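PDB 5GZT: chitinase from Paenibacillus sp. FPU-7, which probably hydrolyses internal beta-1,4 linkages of chitin and chitodextrins at random, acting as a family 18 endochitinase. Local coordinates for residues B[834-837]-B[838-841]; B[1052-1055]-B[1056-1059]; B[1090-1093]-B[1094-1097]; B[1113-1116]-B[1117-1120]. All blocks are in the same frame, centred on the assembly; numbering follows the deposited sequence.

Contact 1: residues B[834-837]-B[838-841]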
loop_
_atom_site.group_PDB
_atom_site.type_symbol
_atom_site.label_atom_id
_atom_site.label_comp_id
_atom_site.label_asym_id
_atom_site.label_seq_id
_atom_site.Cartn_x
_atom_site.Cartn_y
_atom_site.Cartn_z
ATOM N N PHE B 834 -45.826 35.588 -24.649
ATOM C CA PHE B 834 -46.454 34.501 -25.289
ATOM C C PHE B 834 -46.742 34.866 -26.738
ATOM O O PHE B 834 -46.663 33.961 -27.619
ATOM C CB PHE B 834 -47.784 34.050 -24.607
ATOM C CG PHE B 834 -47.645 33.621 -23.124
ATOM C CD1 PHE B 834 -46.484 33.009 -22.629
ATOM C CD2 PHE B 834 -48.691 33.824 -22.241
ATOM C CE1 PHE B 834 -46.404 32.638 -21.313
ATOM C CE2 PHE B 834 -48.575 33.476 -20.910
ATOM C CZ PHE B 834 -47.462 32.843 -20.458
ATOM N N ALA B 835 -47.080 36.132 -27.037
ATOM C CA ALA B 835 -47.242 36.478 -28.466
ATOM C C ALA B 835 -45.915 36.425 -29.160
ATOM O O ALA B 835 -45.828 36.001 -30.306
ATOM C CB ALA B 835 -47.837 37.879 -28.646
ATOM N N TYR B 836 -44.852 36.819 -28.476
ATOM C CA TYR B 836 -43.490 36.707 -29.069
ATOM C C TYR B 836 -43.109 35.255 -29.399
ATOM O O TYR B 836 -42.704 34.933 -30.514
ATOM C CB TYR B 836 -42.430 37.315 -28.139
ATOM C CG TYR B 836 -41.018 37.300 -28.715
ATOM C CD1 TYR B 836 -40.668 38.099 -29.809
ATOM C CD2 TYR B 836 -40.032 36.436 -28.175
ATOM C CE1 TYR B 836 -39.350 38.043 -30.330
ATOM C CE2 TYR B 836 -38.745 36.396 -28.655
ATOM C CZ TYR B 836 -38.382 37.182 -29.746
ATOM O OH TYR B 836 -37.070 37.068 -30.211
ATOM N N LEU B 837 -43.305 34.365 -28.431
ATOM C CA LEU B 837 -42.970 32.938 -28.650
ATOM C C LEU B 837 -43.739 32.382 -29.843
ATOM O O LEU B 837 -43.201 31.619 -30.646
ATOM C CB LEU B 837 -43.326 32.145 -27.391
ATOM C CG LEU B 837 -42.351 32.433 -26.283
ATOM C CD1 LEU B 837 -42.882 31.785 -25.000
ATOM C CD2 LEU B 837 -40.956 31.945 -26.561
ATOM N N LYS B 838 -44.976 32.833 -29.987
ATOM C CA LYS B 838 -45.749 32.382 -31.089
ATOM C C LYS B 838 -45.203 32.785 -32.462
ATOM O O LYS B 838 -45.377 32.013 -33.421
ATOM C CB LYS B 838 -47.171 32.802 -30.891
ATOM C CG LYS B 838 -48.044 32.406 -32.041
ATOM C CD LYS B 838 -49.480 32.584 -31.655
ATOM C CE LYS B 838 -50.377 32.421 -32.871
ATOM N NZ LYS B 838 -51.784 32.480 -32.414
ATOM N N THR B 839 -44.453 33.908 -32.537
ATOM C CA THR B 839 -43.878 34.393 -33.769
ATOM C C THR B 839 -42.621 33.626 -34.026
ATOM O O THR B 839 -42.299 33.346 -35.170
ATOM C CB THR B 839 -43.509 35.925 -33.798
ATOM O OG1 THR B 839 -42.328 36.220 -32.970
ATOM C CG2 THR B 839 -44.718 36.775 -33.475
ATOM N N LEU B 840 -41.891 33.303 -32.976
ATOM C CA LEU B 840 -40.842 32.335 -33.114
ATOM C C LEU B 840 -41.373 31.101 -33.786
ATOM O O LEU B 840 -40.728 30.576 -34.688
ATOM C CB LEU B 840 -40.245 31.973 -31.786
ATOM C CG LEU B 840 -38.993 32.661 -31.359
ATOM C CD1 LEU B 840 -38.859 34.113 -31.794
ATOM C CD2 LEU B 840 -38.867 32.520 -29.862
ATOM N N LYS B 841 -42.534 30.624 -33.331
ATOM C CA LYS B 841 -42.994 29.308 -33.791
ATOM C C LYS B 841 -43.354 29.338 -35.267
ATOM O O LYS B 841 -43.588 28.279 -35.838
ATOM C CB LYS B 841 -44.129 28.738 -32.904
ATOM C CG LYS B 841 -43.642 28.113 -31.592
ATOM C CD LYS B 841 -44.730 27.856 -30.528
ATOM C CE LYS B 841 -45.722 26.742 -30.848
ATOM N NZ LYS B 841 -45.116 25.636 -31.674
#
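Tyr-836 and Leu-840 meet one turn apart on helix 830-843, which leads into strand 848-854 in the second family 18 TIM barrel of the chain. Methyl CD1 of Leu-840 lies over a face of the Tyr-836 ring, 4.1 Å from its centroid, and makes a CH-pi contact. It favours the phenol end, coming within 3.7 Å of Tyr-836 CZ. The hydroxyl beyond bonds to Val-783 N. The other methyl, Leu-840 CD2, packs at 3.9 Å against Leu-837 CD2, and both leucines rest on Ile-791 of strand 790-799. Three donors hold Tyr-836 O. Leu-840 N approaches almost head-on at 3.1 Å, Thr-839 N stands well above the carbonyl plane at 2.9 Å, and Thr-839 OG1 takes an in-plane lone pair at 2.8 Å. That hydroxyl can bend back because OG1 sits between its own backbone N and carbonyl carbon (chi1 72°). With a valine in place of Thr-839, Tyr-836 O would probably lose its in-plane donor and be left to the two amides. The leucines thus turn to the barrel strands and the tyrosine to the loop at Val-783, while the Thr-839 hydroxyl bonds within its own helix.

Contact 2: residues B[1052-1055]-B[1056-1059]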
loop_
_atom_site.group_PDB
_atom_site.type_symbol
_atom_site.label_atom_id
_atom_site.label_comp_id
_atom_site.label_asym_id
_atom_site.label_seq_id
_atom_site.Cartn_x
_atom_site.Cartn_y
_atom_site.Cartn_z
ATOM N N TYR B 1052 -22.516 35.944 -18.370
ATOM C CA TYR B 1052 -21.499 36.077 -19.395
ATOM C C TYR B 1052 -21.412 37.558 -19.874
ATOM O O TYR B 1052 -20.304 38.088 -20.071
ATOM C CB TYR B 1052 -21.718 35.148 -20.556
ATOM C CG TYR B 1052 -20.564 35.110 -21.550
ATOM C CD1 TYR B 1052 -19.403 34.386 -21.255
ATOM C CD2 TYR B 1052 -20.656 35.776 -22.798
ATOM C CE1 TYR B 1052 -18.341 34.329 -22.166
ATOM C CE2 TYR B 1052 -19.610 35.717 -23.715
ATOM C CZ TYR B 1052 -18.456 34.989 -23.392
ATOM O OH TYR B 1052 -17.424 34.892 -24.285
ATOM N N ASN B 1053 -22.540 38.241 -20.012
ATOM C CA ASN B 1053 -22.474 39.653 -20.413
ATOM C C ASN B 1053 -21.667 40.509 -19.390
ATOM O O ASN B 1053 -20.975 41.439 -19.751
ATOM C CB ASN B 1053 -23.850 40.285 -20.397
ATOM C CG ASN B 1053 -24.823 39.647 -21.320
ATOM O OD1 ASN B 1053 -24.580 39.424 -22.532
ATOM N ND2 ASN B 1053 -26.007 39.427 -20.774
ATOM N N ASP B 1054 -21.881 40.277 -18.095
ATOM C CA ASP B 1054 -21.078 40.921 -17.110
ATOM C C ASP B 1054 -19.597 40.554 -17.329
ATOM O O ASP B 1054 -18.715 41.435 -17.221
ATOM C CB ASP B 1054 -21.488 40.549 -15.696
ATOM C CG ASP B 1054 -22.899 40.998 -15.345
ATOM O OD1 ASP B 1054 -23.365 41.917 -16.005
ATOM O OD2 ASP B 1054 -23.538 40.402 -14.431
ATOM N N LEU B 1055 -19.315 39.282 -17.640
ATOM C CA LEU B 1055 -17.953 38.864 -17.811
ATOM C C LEU B 1055 -17.357 39.675 -18.923
ATOM O O LEU B 1055 -16.212 40.181 -18.778
ATOM C CB LEU B 1055 -17.779 37.363 -18.079
ATOM C CG LEU B 1055 -18.193 36.393 -16.988
ATOM C CD1 LEU B 1055 -17.794 34.988 -17.440
ATOM C CD2 LEU B 1055 -17.519 36.760 -15.674
ATOM N N VAL B 1056 -18.121 39.837 -19.984
ATOM C CA VAL B 1056 -17.634 40.528 -21.153
ATOM C C VAL B 1056 -17.311 41.992 -20.833
ATOM O O VAL B 1056 -16.236 42.435 -21.136
ATOM C CB VAL B 1056 -18.595 40.433 -22.342
ATOM C CG1 VAL B 1056 -18.253 41.456 -23.461
ATOM C CG2 VAL B 1056 -18.540 39.037 -22.905
ATOM N N LYS B 1057 -18.220 42.739 -20.234
ATOM C CA LYS B 1057 -17.943 44.169 -20.054
ATOM C C LYS B 1057 -17.053 44.518 -18.827
ATOM O O LYS B 1057 -16.394 45.545 -18.842
ATOM C CB LYS B 1057 -19.230 44.989 -20.132
ATOM C CG LYS B 1057 -20.232 44.751 -19.028
ATOM C CD LYS B 1057 -21.520 45.542 -19.313
ATOM C CE LYS B 1057 -22.659 45.203 -18.337
ATOM N NZ LYS B 1057 -22.245 44.981 -16.902
ATOM N N ASP B 1058 -16.991 43.653 -17.814
ATOM C CA ASP B 1058 -16.362 43.985 -16.533
ATOM C C ASP B 1058 -15.186 43.097 -16.109
ATOM O O ASP B 1058 -14.612 43.386 -15.065
ATOM C CB ASP B 1058 -17.372 43.862 -15.363
ATOM C CG ASP B 1058 -18.556 44.830 -15.451
ATOM O OD1 ASP B 1058 -18.536 45.785 -16.234
ATOM O OD2 ASP B 1058 -19.529 44.617 -14.691
ATOM N N TYR B 1059 -14.896 41.980 -16.786
ATOM C CA TYR B 1059 -13.884 41.016 -16.259
ATOM C C TYR B 1059 -12.806 40.676 -17.265
ATOM O O TYR B 1059 -11.592 40.790 -17.005
ATOM C CB TYR B 1059 -14.542 39.704 -15.828
ATOM C CG TYR B 1059 -15.298 39.777 -14.549
ATOM C CD1 TYR B 1059 -16.537 40.393 -14.491
ATOM C CD2 TYR B 1059 -14.781 39.212 -13.402
ATOM C CE1 TYR B 1059 -17.237 40.455 -13.291
ATOM C CE2 TYR B 1059 -15.462 39.295 -12.196
ATOM C CZ TYR B 1059 -16.687 39.896 -12.163
ATOM O OH TYR B 1059 -17.339 39.931 -10.959
#
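Leu-1055 and Tyr-1059 make a CH-pi contact at the C-terminal end of helix 1052-1058: methyl CD2 of Leu-1055 stands over one face of the Tyr-1059 ring, 4.2 Å from the centroid and displaced toward the rim. The carbonyl Asp-1054 O comes to the edge of the same ring, near its plane, 3.6 Å from Tyr-1059 CD1. At the other end of the helix, Val-1056 CG2 packs at 3.6 Å on Tyr-1052 CE2. The charged group is looser. Lys-1057 leaves the helix with CG between the backbone N and the carbonyl carbon (chi1 66°), then bends at its last torsion, which brings NZ to two carboxylates. Lys-1057 NZ forms salt bridges to Asp-1054 OD1 (3.4 Å, with a weak hydrogen bond) and to Asp-1058 OD2 (3.5 Å). One lysine thus probably offsets two like charges on this flank. Backbone bonds one turn apart complete the helix, the last from Tyr-1059 N to Leu-1055 O at 3.0 Å, where Tyr-1059 departs from helical geometry. Around it, Asn-1053 bonds to Ser-1117 O and Ile-1120 N in the loop after strand 1110-1114, Leu-1055 touches Tyr-1090 beyond strand 1086-1089, and the Tyr-1059 ring meets Tyr-1064, just ahead of strand 1065-1069.

Contact 3: residues B[1090-1093]-B[1094-1097]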
loop_
_atom_site.group_PDB
_atom_site.type_symbol
_atom_site.label_atom_id
_atom_site.label_comp_id
_atom_site.label_asym_id
_atom_site.label_seq_id
_atom_site.Cartn_x
_atom_site.Cartn_y
_atom_site.Cartn_z
ATOM N N TYR B 1090 -16.806 29.337 -14.798
ATOM C CA TYR B 1090 -17.868 29.639 -15.741
ATOM C C TYR B 1090 -17.827 28.670 -16.917
ATOM O O TYR B 1090 -16.850 27.864 -16.984
ATOM C CB TYR B 1090 -17.770 31.116 -16.203
ATOM C CG TYR B 1090 -16.558 31.469 -17.015
ATOM C CD1 TYR B 1090 -15.270 31.506 -16.437
ATOM C CD2 TYR B 1090 -16.670 31.789 -18.339
ATOM C CE1 TYR B 1090 -14.150 31.805 -17.200
ATOM C CE2 TYR B 1090 -15.549 32.139 -19.116
ATOM C CZ TYR B 1090 -14.288 32.146 -18.552
ATOM O OH TYR B 1090 -13.201 32.450 -19.364
ATOM N N ASP B 1091 -18.841 28.722 -17.823
ATOM C CA ASP B 1091 -18.765 28.063 -19.130
ATOM C C ASP B 1091 -18.434 29.082 -20.163
ATOM O O ASP B 1091 -19.019 30.131 -20.131
ATOM C CB ASP B 1091 -20.121 27.400 -19.605
ATOM C CG ASP B 1091 -20.286 25.946 -19.148
ATOM O OD1 ASP B 1091 -19.261 25.210 -19.148
ATOM O OD2 ASP B 1091 -21.419 25.600 -18.658
ATOM N N ASP B 1092 -17.636 28.708 -21.171
ATOM C CA ASP B 1092 -17.389 29.579 -22.346
ATOM C C ASP B 1092 -17.581 28.853 -23.632
ATOM O O ASP B 1092 -18.134 27.724 -23.622
ATOM C CB ASP B 1092 -15.999 30.269 -22.268
ATOM C CG ASP B 1092 -14.822 29.323 -22.582
ATOM O OD1 ASP B 1092 -15.043 28.092 -22.779
ATOM O OD2 ASP B 1092 -13.672 29.846 -22.575
ATOM N N GLU B 1093 -17.159 29.442 -24.751
ATOM C CA GLU B 1093 -17.379 28.768 -26.005
ATOM C C GLU B 1093 -16.686 27.420 -26.128
ATOM O O GLU B 1093 -17.201 26.522 -26.805
ATOM C CB GLU B 1093 -16.992 29.613 -27.213
ATOM C CG GLU B 1093 -17.815 30.858 -27.424
ATOM C CD GLU B 1093 -16.960 31.919 -28.099
ATOM O OE1 GLU B 1093 -16.188 32.531 -27.379
ATOM O OE2 GLU B 1093 -17.021 32.074 -29.313
ATOM N N GLU B 1094 -15.542 27.268 -25.490
ATOM C CA GLU B 1094 -14.781 26.052 -25.584
ATOM C C GLU B 1094 -15.435 24.980 -24.704
ATOM O O GLU B 1094 -15.575 23.807 -25.094
ATOM C CB GLU B 1094 -13.307 26.274 -25.097
ATOM C CG GLU B 1094 -12.334 25.405 -25.905
ATOM C CD GLU B 1094 -10.895 25.353 -25.398
ATOM O OE1 GLU B 1094 -10.503 26.212 -24.581
ATOM O OE2 GLU B 1094 -10.184 24.369 -25.750
ATOM N N SER B 1095 -15.749 25.323 -23.472
ATOM C CA SER B 1095 -16.343 24.320 -22.603
ATOM C C SER B 1095 -17.721 23.873 -23.133
ATOM O O SER B 1095 -18.052 22.706 -23.032
ATOM C CB SER B 1095 -16.424 24.752 -21.172
ATOM O OG SER B 1095 -17.340 25.812 -20.993
ATOM N N LEU B 1096 -18.466 24.761 -23.787
ATOM C CA LEU B 1096 -19.785 24.374 -24.289
ATOM C C LEU B 1096 -19.652 23.488 -25.501
ATOM O O LEU B 1096 -20.439 22.560 -25.689
ATOM C CB LEU B 1096 -20.661 25.595 -24.607
ATOM C CG LEU B 1096 -21.027 26.328 -23.340
ATOM C CD1 LEU B 1096 -21.618 27.700 -23.685
ATOM C CD2 LEU B 1096 -22.042 25.587 -22.515
ATOM N N LYS B 1097 -18.609 23.715 -26.303
ATOM C CA LYS B 1097 -18.289 22.788 -27.379
ATOM C C LYS B 1097 -18.059 21.432 -26.820
ATOM O O LYS B 1097 -18.599 20.429 -27.377
ATOM C CB LYS B 1097 -17.078 23.217 -28.178
ATOM C CG LYS B 1097 -16.600 22.202 -29.187
ATOM C CD LYS B 1097 -15.631 22.836 -30.164
ATOM C CE LYS B 1097 -14.261 22.237 -30.076
ATOM N NZ LYS B 1097 -13.597 22.683 -28.821
#
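Asp-1092 is still extended where the chain turns into helix 1093-1106, and its carbonyl oxygen O accepts from Leu-1096 N at 3.0 Å to close the first turn. This is a capping box, with Asp-1092 as the N-cap and Ser-1095 as its partner. Asp-1092 OD1 takes Ser-1095 N at 2.9 Å along a nearly straight bond (N-H...O 170°), and a weaker, more bent bond comes from Glu-1094 N. In return, Ser-1095 OG accepts from Asp-1092 N at 2.9 Å. Both side chains turn back over their own backbone, their first torsions (75° for Asp-1092, 68° for Ser-1095) setting CG or OG between the backbone N and the carbonyl carbon, so each reaches the other's amide. The serine hydroxyl is used twice, since OG also donates to Asp-1091 OD1 at 2.7 Å, on the anti side of that carboxylate. Asp-1091 OD2 goes on to Lys-1099 and Ala-1020 N, whereas Asp-1092 OD2 and Glu-1094 OE1 share Arg-1066 of strand 1065-1069. Amide donors at the helix start and the arginine nearby would be expected to favour the ionised form of Asp-1092. Next to the box, Leu-1096 crosses Asp-1091 at about a right angle, with its methyl CD2 at 3.8 Å from Asp-1091 CG.

Contact 4: residues B[1113-1116]-B[1117-1120]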
loop_
_atom_site.group_PDB
_atom_site.type_symbol
_atom_site.label_atom_id
_atom_site.label_comp_id
_atom_site.label_asym_id
_atom_site.label_seq_id
_atom_site.Cartn_x
_atom_site.Cartn_y
_atom_site.Cartn_z
ATOM N N PHE B 1113 -29.368 25.044 -22.030
ATOM C CA PHE B 1113 -28.646 26.025 -21.251
ATOM C C PHE B 1113 -29.583 26.989 -20.535
ATOM O O PHE B 1113 -30.691 27.193 -21.001
ATOM C CB PHE B 1113 -27.669 26.824 -22.144
ATOM C CG PHE B 1113 -28.363 27.539 -23.258
ATOM C CD1 PHE B 1113 -28.590 26.933 -24.458
ATOM C CD2 PHE B 1113 -28.830 28.821 -23.084
ATOM C CE1 PHE B 1113 -29.295 27.580 -25.457
ATOM C CE2 PHE B 1113 -29.539 29.466 -24.096
ATOM C CZ PHE B 1113 -29.765 28.868 -25.264
ATOM N N TRP B 1114 -29.071 27.548 -19.443
ATOM C CA TRP B 1114 -29.685 28.612 -18.686
ATOM C C TRP B 1114 -28.761 29.849 -18.748
ATOM O O TRP B 1114 -27.623 29.727 -18.269
ATOM C CB TRP B 1114 -29.861 28.176 -17.246
ATOM C CG TRP B 1114 -30.462 29.230 -16.378
ATOM C CD1 TRP B 1114 -29.825 30.388 -15.921
ATOM C CD2 TRP B 1114 -31.828 29.330 -15.919
ATOM N NE1 TRP B 1114 -30.721 31.181 -15.232
ATOM C CE2 TRP B 1114 -31.934 30.543 -15.174
ATOM C CE3 TRP B 1114 -32.949 28.489 -16.008
ATOM C CZ2 TRP B 1114 -33.081 30.927 -14.561
ATOM C CZ3 TRP B 1114 -34.150 28.901 -15.420
ATOM C CH2 TRP B 1114 -34.197 30.085 -14.690
ATOM N N ASP B 1115 -29.189 31.006 -19.256
ATOM C CA ASP B 1115 -30.424 31.249 -19.966
ATOM C C ASP B 1115 -30.141 32.174 -21.105
ATOM O O ASP B 1115 -29.004 32.708 -21.222
ATOM C CB ASP B 1115 -31.619 31.669 -19.103
ATOM C CG ASP B 1115 -31.674 33.180 -18.743
ATOM O OD1 ASP B 1115 -31.147 34.061 -19.483
ATOM O OD2 ASP B 1115 -32.319 33.426 -17.685
ATOM N N TYR B 1116 -31.123 32.287 -21.983
ATOM C CA TYR B 1116 -30.947 32.968 -23.253
ATOM C C TYR B 1116 -30.504 34.453 -23.067
ATOM O O TYR B 1116 -29.790 34.969 -23.903
ATOM C CB TYR B 1116 -32.215 32.953 -24.073
ATOM C CG TYR B 1116 -31.923 32.995 -25.556
ATOM C CD1 TYR B 1116 -31.641 34.206 -26.236
ATOM C CD2 TYR B 1116 -31.849 31.834 -26.270
ATOM C CE1 TYR B 1116 -31.336 34.216 -27.619
ATOM C CE2 TYR B 1116 -31.541 31.835 -27.597
ATOM C CZ TYR B 1116 -31.250 33.017 -28.277
ATOM O OH TYR B 1116 -30.988 32.895 -29.617
ATOM N N SER B 1117 -30.949 35.111 -21.983
ATOM C CA SER B 1117 -30.723 36.551 -21.799
ATOM C C SER B 1117 -29.269 36.857 -21.407
ATOM O O SER B 1117 -28.858 38.030 -21.463
ATOM C CB SER B 1117 -31.657 37.085 -20.732
ATOM O OG SER B 1117 -31.274 36.574 -19.442
ATOM N N GLN B 1118 -28.488 35.820 -21.004
ATOM C CA GLN B 1118 -27.248 36.072 -20.277
ATOM C C GLN B 1118 -26.036 36.258 -21.181
ATOM O O GLN B 1118 -24.959 36.490 -20.637
ATOM C CB GLN B 1118 -27.007 35.021 -19.189
ATOM C CG GLN B 1118 -28.105 35.003 -18.155
ATOM C CD GLN B 1118 -27.915 33.903 -17.138
ATOM O OE1 GLN B 1118 -27.496 32.767 -17.472
ATOM N NE2 GLN B 1118 -28.147 34.236 -15.880
ATOM N N ASP B 1119 -26.226 36.215 -22.516
ATOM C CA ASP B 1119 -25.177 36.345 -23.519
ATOM C C ASP B 1119 -25.781 36.940 -24.770
ATOM O O ASP B 1119 -26.148 36.210 -25.737
ATOM C CB ASP B 1119 -24.426 35.044 -23.881
ATOM C CG ASP B 1119 -23.497 35.251 -25.103
ATOM O OD1 ASP B 1119 -22.990 36.415 -25.221
ATOM O OD2 ASP B 1119 -23.309 34.328 -25.973
ATOM N N ILE B 1120 -25.801 38.287 -24.805
ATOM C CA ILE B 1120 -26.400 39.027 -25.940
ATOM C C ILE B 1120 -25.507 38.975 -27.208
ATOM O O ILE B 1120 -25.930 39.433 -28.271
ATOM C CB ILE B 1120 -26.771 40.492 -25.599
ATOM C CG1 ILE B 1120 -25.516 41.297 -25.114
ATOM C CG2 ILE B 1120 -27.864 40.509 -24.544
ATOM C CD1 ILE B 1120 -25.543 42.798 -25.386
HETATM O O HOH W 1 -27.809 34.015 -25.816
#
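Asp-1115 OD1 is gripped twice by Ser-1117: OG donates to it at 2.5 Å on the syn lone pair, and N at 2.7 Å from the anti side, out of the carboxylate plane. The amide bond makes an Asx turn, and Gln-1118 N to Asp-1115 O at 3.2 Å adds a type I beta turn just past strand 1110-1114. The Asp-1115 carboxylate reaches forward because CG sits between the backbone N and the carbonyl carbon (chi1 83°). Gln-1118 folds back along the turn, its OE1 accepting from Asp-1115 N at 3.0 Å, with the donor well above the amide plane. This bond braces the cis peptide bond between Trp-1114 and Asp-1115, as is often found at this tryptophan in family 18 chitinases. The glutamine amide stands nearly perpendicular to the indole, OE1 lying 3.7 Å from Trp-1114 CD1. A water donates to both Tyr-1116 O and Asp-1119 O, bridging the turn to the loop beyond. An alanine in place of Asp-1115 would probably leave Ser-1117 N and OG without their shared acceptor and the turn freer to shift. Side-chain oxygens thus take up Asp-1115 N and Ser-1117 N, and a backbone carbonyl takes Gln-1118 N, where the chain leaves the strand.

From the N terminus of the second family 18 region, contact 1 comes first, on helix 830-843 between two barrel strands. Far along the chain, contact 2 forms the short helix 1052-1058, contact 3 starts helix 1093-1106 after strand 1086-1089, and contact 4 closes the turn leaving strand 1110-1114. All four are in series; none nests or crosses. Contact 2 is the hub: Asn-1053 reaches the loop of contact 4, while Leu-1055 CD1 packs on Tyr-1090 CD2 of contact 3, so strand 1086-1089, through the loop after it, and helix 1052-1058 are joined to the end of barrel strand 1110-1114. Contact 1 touches none of these, but it and contact 4 both bond to the loop at Val-783 and Asp-784.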